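Local coordinates for protein diol-dehydratase (Roseburia inulinivorans, PDB 5I2A) that dehydrates 1,2-propanediol as a B12-independent diol dehydratase of the glycyl radical enzyme family, probably by radical chemistry, at residues R17-L22 against V374-P379; S268-Q273 against W320-D325; G340-Q345 against A816-L821. All coordinates share one frame; numbering follows the deposited sequence.

Interaction 1: R17-L22 against V374-P379; sequences RLVDHL and VFLPMP
Val19, on the last turn of helix 14-22, sets both of its methyl groups against the last residue of helix 362-374 and the loop that follows it. Its CG2 lies 3.9 Å from CG1 of Val374, the two valines meeting at a slant, and 4.0 Å from CD1 of Leu376. With Leu376 the approach is tip to tip: CG1 of Val19 rests against both methyls of the leucine, 4.2 Å from CD1 and from CD2, whereas CG2 meets CD1 alone. One turn further along the helix, Leu22 adds a looser touch, its CD1 standing 4.3 Å from Leu376 CD1.

The torsions of Val19 explain why both branches are used. CG1 is anti to the backbone N (chi1 166°) and CG2 anti to the carbonyl carbon, and the bond to CB already points at the loop, which sends the two methyls forward as a pair. On the other side, Phe375 leaves helix 362-374 with positive phi (50°), a turn consistent with Val374 and Leu376 both meeting helix 14-22 while the ring of Phe375 leads away, toward Thr403 and Ile812.

Further out, helix 309-323 and the residues after it fill in beside both segments: Val321 packs on Val19 and Leu22, Trp320 on Val374, and Asn324 on Leu376. Asn324 also donates from ND2 to the carbonyl of Met378, fixing the loop just beyond Leu376. Arg17, on the exposed side of the helix, forms salt bridges with Asp13 and Glu71.

Across the contact itself there is no hydrogen bond or charge pair; the 143 Å² buried is branched aliphatic surface, so this contact probably rests on the fit of apolar groups.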
loop_
_atom_site.group_PDB
_atom_site.type_symbol
_atom_site.label_atom_id
_atom_site.label_comp_id
_atom_site.label_asym_id
_atom_site.label_seq_id
_atom_site.Cartn_x
_atom_site.Cartn_y
_atom_site.Cartn_z
ATOM N N ARG A 17 22.169 -18.777 40.325
ATOM C CA ARG A 17 22.597 -19.753 39.330
ATOM C C ARG A 17 21.976 -19.438 37.962
ATOM O O ARG A 17 22.630 -19.588 36.932
ATOM C CB ARG A 17 22.253 -21.180 39.779
ATOM C CG ARG A 17 22.957 -21.584 41.111
ATOM C CD ARG A 17 22.903 -23.094 41.349
ATOM N NE ARG A 17 21.552 -23.549 41.644
ATOM C CZ ARG A 17 21.028 -23.594 42.865
ATOM N NH1 ARG A 17 21.753 -23.220 43.909
ATOM N NH2 ARG A 17 19.785 -24.019 43.046
ATOM N N LEU A 18 20.718 -19.006 37.957
ATOM C CA LEU A 18 20.087 -18.557 36.714
ATOM C C LEU A 18 20.880 -17.413 36.111
ATOM O O LEU A 18 21.146 -17.399 34.911
ATOM C CB LEU A 18 18.641 -18.113 36.948
ATOM C CG LEU A 18 17.713 -19.241 37.369
ATOM C CD1 LEU A 18 16.363 -18.692 37.812
ATOM C CD2 LEU A 18 17.557 -20.244 36.232
ATOM N N VAL A 19 21.263 -16.461 36.954
ATOM C CA VAL A 19 21.986 -15.286 36.491
ATOM C C VAL A 19 23.363 -15.632 35.903
ATOM O O VAL A 19 23.692 -15.215 34.786
ATOM C CB VAL A 19 22.146 -14.260 37.623
ATOM C CG1 VAL A 19 23.177 -13.222 37.253
ATOM C CG2 VAL A 19 20.801 -13.598 37.915
ATOM N N ASP A 20 24.151 -16.408 36.641
ATOM C CA ASP A 20 25.489 -16.784 36.183
ATOM C C ASP A 20 25.432 -17.530 34.853
ATOM O O ASP A 20 26.305 -17.373 34.011
ATOM C CB ASP A 20 26.200 -17.651 37.230
ATOM C CG ASP A 20 26.553 -16.876 38.489
ATOM O OD1 ASP A 20 26.654 -15.633 38.434
ATOM O OD2 ASP A 20 26.730 -17.517 39.534
ATOM N N HIS A 21 24.407 -18.348 34.674
ATOM C CA HIS A 21 24.248 -19.058 33.414
ATOM C C HIS A 21 24.059 -18.082 32.236
ATOM O O HIS A 21 24.642 -18.284 31.176
ATOM C CB HIS A 21 23.080 -20.033 33.486
ATOM C CG HIS A 21 22.882 -20.824 32.230
ATOM N ND1 HIS A 21 23.799 -21.749 31.780
ATOM C CD2 HIS A 21 21.882 -20.806 31.313
ATOM C CE1 HIS A 21 23.364 -22.284 30.652
ATOM N NE2 HIS A 21 22.205 -21.727 30.344
ATOM N N LEU A 22 23.269 -17.025 32.419
ATOM C CA LEU A 22 23.085 -16.038 31.338
ATOM C C LEU A 22 24.418 -15.509 30.860
ATOM O O LEU A 22 24.613 -15.289 29.677
ATOM C CB LEU A 22 22.224 -14.839 31.781
ATOM C CG LEU A 22 20.743 -15.077 32.067
ATOM C CD1 LEU A 22 19.995 -13.733 32.118
ATOM C CD2 LEU A 22 20.113 -16.012 31.036
ATOM N N VAL A 374 17.875 -9.939 41.728
ATOM C CA VAL A 374 18.517 -10.326 40.481
ATOM C C VAL A 374 19.689 -9.405 40.188
ATOM O O VAL A 374 20.709 -9.842 39.689
ATOM C CB VAL A 374 17.503 -10.320 39.309
ATOM C CG1 VAL A 374 18.185 -10.646 37.993
ATOM C CG2 VAL A 374 16.385 -11.331 39.596
ATOM N N PHE A 375 19.523 -8.130 40.526
ATOM C CA PHE A 375 20.549 -7.100 40.372
ATOM C C PHE A 375 21.181 -7.056 38.976
ATOM O O PHE A 375 22.394 -6.908 38.839
ATOM C CB PHE A 375 21.646 -7.262 41.438
ATOM C CG PHE A 375 22.126 -5.950 42.008
ATOM C CD1 PHE A 375 21.500 -5.387 43.106
ATOM C CD2 PHE A 375 23.173 -5.264 41.422
ATOM C CE1 PHE A 375 21.925 -4.178 43.620
ATOM C CE2 PHE A 375 23.598 -4.054 41.927
ATOM C CZ PHE A 375 22.972 -3.507 43.026
ATOM N N LEU A 376 20.338 -7.161 37.952
ATOM C CA LEU A 376 20.770 -7.076 36.556
ATOM C C LEU A 376 20.236 -5.770 35.948
ATOM O O LEU A 376 19.418 -5.103 36.570
ATOM C CB LEU A 376 20.268 -8.294 35.780
ATOM C CG LEU A 376 21.064 -9.571 36.053
ATOM C CD1 LEU A 376 20.522 -10.713 35.190
ATOM C CD2 LEU A 376 22.567 -9.336 35.810
ATOM N N PRO A 377 20.699 -5.391 34.741
ATOM C CA PRO A 377 20.226 -4.124 34.167
ATOM C C PRO A 377 18.716 -4.052 33.906
ATOM O O PRO A 377 18.130 -3.001 34.096
ATOM C CB PRO A 377 20.986 -4.048 32.843
ATOM C CG PRO A 377 22.258 -4.783 33.122
ATOM C CD PRO A 377 21.834 -5.938 33.979
ATOM N N MET A 378 18.113 -5.148 33.466
ATOM C CA MET A 378 16.709 -5.140 33.082
ATOM C C MET A 378 15.877 -5.862 34.137
ATOM O O MET A 378 16.399 -6.718 34.838
ATOM C CB MET A 378 16.538 -5.792 31.700
ATOM C CG MET A 378 17.480 -5.193 30.632
ATOM S SD MET A 378 16.874 -5.319 28.925
ATOM C CE MET A 378 17.882 -6.645 28.260
ATOM N N PRO A 379 14.580 -5.527 34.260
ATOM C CA PRO A 379 13.851 -4.479 33.534
ATOM C C PRO A 379 14.272 -3.084 33.983
ATOM O O PRO A 379 14.940 -2.944 35.018
ATOM C CB PRO A 379 12.387 -4.747 33.896
ATOM C CG PRO A 379 12.473 -5.401 35.281
ATOM C CD PRO A 379 13.718 -6.250 35.214
#

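Interaction 2: S268-Q273 against W320-D325; sequences SFWFIQ and WVKLND
This is a buried side-chain contact between two helices of the pyruvate formate lyase-like region, helix 262-279 and the C-terminal end of helix 309-323, built on one indole. Trp270 crosses the gap with CG anti to its backbone N (chi1 176°) and receives Lys322 on one face. The lysine CB sits 3.7 Å from the centroid of the six-membered ring and 10° off its normal, a CH-pi contact, and the bent chain carries CD past the NE1 corner, above the ring plane but outside the five-membered ring, 3.8 Å from Trp270 NE1.

Trp270 CH2 lies 3.2 Å from Lys322 O, which stands above the ring plane and accepts the N-H of Asp325. At the ring edge, in plane, Leu323 places CD2 3.7 Å from Trp270 CZ3. The same methyl lies 4.0 Å from both CG and NE2 of Gln273, one turn along the helix, where the two side chains cross at about a right angle.

The polar ends turn to other partners. Lys322 NZ forms a 2.9 Å salt bridge with Asp325 OD2, met on the anti side of the carboxylate, and a second with Glu72; Arg69 shares Asp325 OD2. Trp270 NE1 and Lys322 NZ both donate to the carbonyl of Gly76, so one acceptor ties together the two touching side chains. This charge cluster probably stabilises the buried ammonium.

Helix 171-190 covers helix 262-279 through Tyr171 and Val174, Trp320 packs on Cys367 and Ala370 of helix 362-374, and Gln273 bonds Tyr171 OH through OE1 and Ile285 O, in strand 283-285, through NE2.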
loop_
_atom_site.group_PDB
_atom_site.type_symbol
_atom_site.label_atom_id
_atom_site.label_comp_id
_atom_site.label_asym_id
_atom_site.label_seq_id
_atom_site.Cartn_x
_atom_site.Cartn_y
_atom_site.Cartn_z
ATOM N N SER A 268 2.277 -16.605 31.071
ATOM C CA SER A 268 1.500 -15.989 30.009
ATOM C C SER A 268 2.086 -14.625 29.650
ATOM O O SER A 268 2.326 -14.338 28.490
ATOM C CB SER A 268 0.042 -15.838 30.423
ATOM O OG SER A 268 -0.739 -15.464 29.317
ATOM N N PHE A 269 2.307 -13.799 30.661
ATOM C CA PHE A 269 3.012 -12.552 30.482
ATOM C C PHE A 269 4.322 -12.752 29.730
ATOM O O PHE A 269 4.584 -12.047 28.751
ATOM C CB PHE A 269 3.306 -11.882 31.817
ATOM C CG PHE A 269 4.392 -10.863 31.733
ATOM C CD1 PHE A 269 4.120 -9.588 31.274
ATOM C CD2 PHE A 269 5.694 -11.186 32.065
ATOM C CE1 PHE A 269 5.112 -8.650 31.170
ATOM C CE2 PHE A 269 6.693 -10.247 31.963
ATOM C CZ PHE A 269 6.398 -8.974 31.515
ATOM N N TRP A 270 5.142 -13.701 30.175
ATOM C CA TRP A 270 6.466 -13.831 29.579
ATOM C C TRP A 270 6.379 -14.233 28.100
ATOM O O TRP A 270 7.111 -13.708 27.288
ATOM C CB TRP A 270 7.368 -14.833 30.317
ATOM C CG TRP A 270 8.674 -14.973 29.578
ATOM C CD1 TRP A 270 9.121 -16.058 28.894
ATOM C CD2 TRP A 270 9.652 -13.939 29.374
ATOM N NE1 TRP A 270 10.338 -15.780 28.309
ATOM C CE2 TRP A 270 10.677 -14.482 28.584
ATOM C CE3 TRP A 270 9.758 -12.606 29.799
ATOM C CZ2 TRP A 270 11.793 -13.741 28.197
ATOM C CZ3 TRP A 270 10.870 -11.874 29.427
ATOM C CH2 TRP A 270 11.876 -12.444 28.636
ATOM N N PHE A 271 5.500 -15.166 27.758
ATOM C CA PHE A 271 5.342 -15.560 26.353
ATOM C C PHE A 271 4.979 -14.348 25.476
ATOM O O PHE A 271 5.504 -14.195 24.384
ATOM C CB PHE A 271 4.286 -16.667 26.218
ATOM C CG PHE A 271 4.837 -18.070 26.420
ATOM C CD1 PHE A 271 6.079 -18.426 25.916
ATOM C CD2 PHE A 271 4.113 -19.021 27.122
ATOM C CE1 PHE A 271 6.585 -19.711 26.095
ATOM C CE2 PHE A 271 4.610 -20.311 27.307
ATOM C CZ PHE A 271 5.839 -20.658 26.800
ATOM N N ILE A 272 4.111 -13.476 25.971
ATOM C CA ILE A 272 3.744 -12.294 25.204
ATOM C C ILE A 272 4.958 -11.366 25.069
ATOM O O ILE A 272 5.278 -10.928 23.965
ATOM C CB ILE A 272 2.561 -11.536 25.833
ATOM C CG1 ILE A 272 1.317 -12.428 25.863
ATOM C CG2 ILE A 272 2.282 -10.273 25.051
ATOM C CD1 ILE A 272 0.929 -13.012 24.477
ATOM N N GLN A 273 5.643 -11.107 26.184
ATOM C CA GLN A 273 6.856 -10.283 26.186
ATOM C C GLN A 273 7.886 -10.803 25.191
ATOM O O GLN A 273 8.534 -10.027 24.492
ATOM C CB GLN A 273 7.488 -10.237 27.581
ATOM C CG GLN A 273 8.681 -9.287 27.702
ATOM C CD GLN A 273 8.276 -7.809 27.646
ATOM O OE1 GLN A 273 7.096 -7.469 27.760
ATOM N NE2 GLN A 273 9.264 -6.930 27.476
ATOM N N TRP A 320 12.458 -11.478 36.037
ATOM C CA TRP A 320 13.512 -10.475 35.967
ATOM C C TRP A 320 14.732 -11.069 35.269
ATOM O O TRP A 320 15.337 -10.421 34.412
ATOM C CB TRP A 320 13.864 -9.973 37.359
ATOM C CG TRP A 320 13.183 -8.692 37.826
ATOM C CD1 TRP A 320 13.785 -7.622 38.441
ATOM C CD2 TRP A 320 11.792 -8.342 37.698
ATOM N NE1 TRP A 320 12.854 -6.657 38.731
ATOM C CE2 TRP A 320 11.626 -7.068 38.288
ATOM C CE3 TRP A 320 10.671 -8.983 37.159
ATOM C CZ2 TRP A 320 10.390 -6.431 38.354
ATOM C CZ3 TRP A 320 9.444 -8.342 37.227
ATOM C CH2 TRP A 320 9.316 -7.081 37.817
ATOM N N VAL A 321 15.078 -12.312 35.599
ATOM C CA VAL A 321 16.214 -12.941 34.921
ATOM C C VAL A 321 15.931 -13.106 33.423
ATOM O O VAL A 321 16.757 -12.750 32.584
ATOM C CB VAL A 321 16.576 -14.315 35.539
ATOM C CG1 VAL A 321 17.631 -15.017 34.700
ATOM C CG2 VAL A 321 17.080 -14.127 36.970
ATOM N N LYS A 322 14.754 -13.621 33.101
ATOM C CA LYS A 322 14.373 -13.823 31.713
ATOM C C LYS A 322 14.427 -12.528 30.896
ATOM O O LYS A 322 14.875 -12.538 29.761
ATOM C CB LYS A 322 12.977 -14.454 31.633
ATOM C CG LYS A 322 12.957 -15.955 31.966
ATOM C CD LYS A 322 13.038 -16.843 30.706
ATOM C CE LYS A 322 14.376 -16.720 29.991
ATOM N NZ LYS A 322 14.597 -17.738 28.930
ATOM N N LEU A 323 13.996 -11.417 31.487
ATOM C CA LEU A 323 14.041 -10.126 30.808
ATOM C C LEU A 323 15.460 -9.753 30.366
ATOM O O LEU A 323 15.621 -8.994 29.422
ATOM C CB LEU A 323 13.459 -9.030 31.702
ATOM C CG LEU A 323 11.924 -9.026 31.786
ATOM C CD1 LEU A 323 11.431 -8.281 33.033
ATOM C CD2 LEU A 323 11.321 -8.391 30.527
ATOM N N ASN A 324 16.481 -10.285 31.041
ATOM C CA ASN A 324 17.866 -10.088 30.619
ATOM C C ASN A 324 18.379 -11.140 29.641
ATOM O O ASN A 324 19.482 -11.010 29.110
ATOM C CB ASN A 324 18.791 -10.041 31.837
ATOM C CG ASN A 324 18.533 -8.838 32.696
ATOM O OD1 ASN A 324 19.138 -7.788 32.503
ATOM N ND2 ASN A 324 17.606 -8.974 33.636
ATOM N N ASP A 325 17.585 -12.173 29.390
ATOM C CA ASP A 325 17.995 -13.210 28.434
ATOM C C ASP A 325 17.837 -12.731 26.982
ATOM O O ASP A 325 18.563 -13.164 26.089
ATOM C CB ASP A 325 17.183 -14.489 28.653
ATOM C CG ASP A 325 17.789 -15.707 27.957
ATOM O OD1 ASP A 325 18.991 -15.696 27.626
ATOM O OD2 ASP A 325 17.047 -16.681 27.755
#

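Interaction 3: G340-Q345 against A816-L821; sequences GYSLFQ and AGYSAL
Phe344 drives its edge into one face of Tyr818 in a T-shaped pair, with ring centroids 4.9 Å apart and planes at 69°. The corner that leads is CE1 of Phe344, over the face but toward the rim, 3.6 Å from Tyr818 CD1. Ser342 comes at the tyrosine obliquely, its CB 3.6 Å from CD2. Its OG, meanwhile, stands above the centre of the Phe344 ring and accepts the N-H of Phe344 at 2.9 Å, an ST turn that shapes the loop at Phe344. Tyr818 has CG between its backbone N and carbonyl carbon (chi1 71°), directing the ring toward the loop, where its OH bonds to the carbonyl O of Ala339.

The tyrosine directly follows Gly817, predicted to be the residue that carries the radical in the glycyl radical domain; no radical is present here. The contact thus packs the glycyl radical loop against the loop leading into strand 346-350. Were Tyr818 an alanine, the edge of Phe344 would probably face a gap and Ala339 O would lose its hydroxyl partner.

Beyond the rings, Gly340 CA rests 4.2 Å from Ala820 CB; a CB on the glycine would clash with that methyl, 2.9 Å away, and with the preceding carbonyl O. One water bridges Gly340 O to Leu821 N, and another lies 2.7 Å from Ser342 OG while donating to Ser819 O.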
loop_
_atom_site.group_PDB
_atom_site.type_symbol
_atom_site.label_atom_id
_atom_site.label_comp_id
_atom_site.label_asym_id
_atom_site.label_seq_id
_atom_site.Cartn_x
_atom_site.Cartn_y
_atom_site.Cartn_z
ATOM N N GLY A 340 25.183 -1.137 25.997
ATOM C CA GLY A 340 24.948 -1.876 27.232
ATOM C C GLY A 340 23.965 -3.027 27.073
ATOM O O GLY A 340 23.479 -3.561 28.051
ATOM N N TYR A 341 23.676 -3.395 25.829
ATOM C CA TYR A 341 22.784 -4.517 25.520
ATOM C C TYR A 341 21.337 -4.346 26.008
ATOM O O TYR A 341 20.618 -5.324 26.109
ATOM C CB TYR A 341 23.332 -5.822 26.108
ATOM C CG TYR A 341 24.708 -6.237 25.622
ATOM C CD1 TYR A 341 24.897 -6.705 24.337
ATOM C CD2 TYR A 341 25.806 -6.195 26.475
ATOM C CE1 TYR A 341 26.147 -7.108 23.892
ATOM C CE2 TYR A 341 27.064 -6.607 26.050
ATOM C CZ TYR A 341 27.227 -7.066 24.758
ATOM O OH TYR A 341 28.463 -7.461 24.332
ATOM N N SER A 342 20.912 -3.125 26.325
ATOM C CA SER A 342 19.556 -2.921 26.818
ATOM C C SER A 342 18.499 -3.141 25.725
ATOM O O SER A 342 18.746 -2.913 24.531
ATOM C CB SER A 342 19.382 -1.512 27.408
ATOM O OG SER A 342 18.142 -1.435 28.100
ATOM N N LEU A 343 17.326 -3.585 26.162
ATOM C CA LEU A 343 16.122 -3.622 25.342
ATOM C C LEU A 343 15.093 -2.617 25.883
ATOM O O LEU A 343 13.960 -2.562 25.400
ATOM C CB LEU A 343 15.534 -5.045 25.310
ATOM C CG LEU A 343 16.367 -6.037 24.482
ATOM C CD1 LEU A 343 15.766 -7.446 24.514
ATOM C CD2 LEU A 343 16.464 -5.541 23.057
ATOM N N PHE A 344 15.507 -1.853 26.900
ATOM C CA PHE A 344 14.704 -0.770 27.466
ATOM C C PHE A 344 13.283 -1.227 27.799
ATOM O O PHE A 344 12.304 -0.605 27.392
ATOM C CB PHE A 344 14.683 0.418 26.486
ATOM C CG PHE A 344 16.051 0.758 25.955
ATOM C CD1 PHE A 344 16.886 1.615 26.655
ATOM C CD2 PHE A 344 16.534 0.147 24.798
ATOM C CE1 PHE A 344 18.171 1.893 26.188
ATOM C CE2 PHE A 344 17.821 0.422 24.327
ATOM C CZ PHE A 344 18.632 1.301 25.010
ATOM N N GLN A 345 13.192 -2.341 28.511
ATOM C CA GLN A 345 11.917 -2.936 28.849
ATOM C C GLN A 345 11.453 -2.307 30.155
ATOM O O GLN A 345 11.855 -2.721 31.243
ATOM C CB GLN A 345 12.032 -4.462 28.948
ATOM C CG GLN A 345 12.481 -5.130 27.613
ATOM C CD GLN A 345 12.803 -6.621 27.760
ATOM O OE1 GLN A 345 12.053 -7.481 27.296
ATOM N NE2 GLN A 345 13.937 -6.922 28.396
ATOM N N ALA A 816 21.312 6.491 30.934
ATOM C CA ALA A 816 20.259 7.512 30.872
ATOM C C ALA A 816 18.937 6.876 30.477
ATOM O O ALA A 816 18.724 6.546 29.318
ATOM C CB ALA A 816 20.633 8.622 29.899
ATOM N N GLY A 817 18.063 6.682 31.454
ATOM C CA GLY A 817 16.775 6.069 31.204
ATOM C C GLY A 817 16.838 4.560 31.277
ATOM O O GLY A 817 15.834 3.889 31.050
ATOM N N TYR A 818 18.029 4.043 31.599
ATOM C CA TYR A 818 18.279 2.614 31.746
ATOM C C TYR A 818 19.573 2.400 32.494
ATOM O O TYR A 818 20.406 3.295 32.560
ATOM C CB TYR A 818 18.359 1.896 30.389
ATOM C CG TYR A 818 19.598 2.207 29.563
ATOM C CD1 TYR A 818 19.770 3.456 28.970
ATOM C CD2 TYR A 818 20.585 1.242 29.356
ATOM C CE1 TYR A 818 20.891 3.742 28.182
ATOM C CE2 TYR A 818 21.719 1.518 28.576
ATOM C CZ TYR A 818 21.861 2.762 27.984
ATOM O OH TYR A 818 22.969 3.044 27.212
ATOM N N SER A 819 19.733 1.198 33.029
ATOM C CA SER A 819 20.942 0.822 33.740
ATOM C C SER A 819 21.704 -0.205 32.929
ATOM O O SER A 819 21.137 -0.863 32.060
ATOM C CB SER A 819 20.600 0.273 35.124
ATOM O OG SER A 819 19.962 1.278 35.904
ATOM N N ALA A 820 22.992 -0.338 33.210
ATOM C CA ALA A 820 23.820 -1.269 32.476
ATOM C C ALA A 820 25.008 -1.728 33.318
ATOM O O ALA A 820 25.376 -1.081 34.307
ATOM C CB ALA A 820 24.295 -0.632 31.177
ATOM N N LEU A 821 25.585 -2.858 32.937
ATOM C CA LEU A 821 26.810 -3.326 33.568
ATOM C C LEU A 821 27.958 -2.420 33.116
ATOM O O LEU A 821 28.223 -2.288 31.919
ATOM C CB LEU A 821 27.068 -4.796 33.214
ATOM C CG LEU A 821 26.111 -5.772 33.914
ATOM C CD1 LEU A 821 26.092 -7.108 33.213
ATOM C CD2 LEU A 821 26.535 -5.941 35.384
HETATM O O HOH W 1 25.004 -4.365 30.341
HETATM O O HOH W 2 19.043 -2.296 30.468
#

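Overall arrangement
The three contacts lie at decreasing distance from the centre of the chain, about 20, 18 and 8 Å for their own centres. Interaction 2 is nested within the chain loop closed by interaction 1 and precedes interaction 3 in series, whereas interactions 1 and 3 alternate along the sequence. Centres of 1 and 2 lie about 12 Å apart, joined by Asn324 and Met378; those of 1 and 3 about 13 Å, with Pro377 against Ser819 and Met378 against Leu343; those of 2 and 3 about 16 Å, bridged by Gln345, which bonds Gln273 and Leu323. Segments 340-345 and 374-379 lead into adjacent parallel strands, 346-350 and 380-385, and both adjoin the segment holding the predicted radical residue.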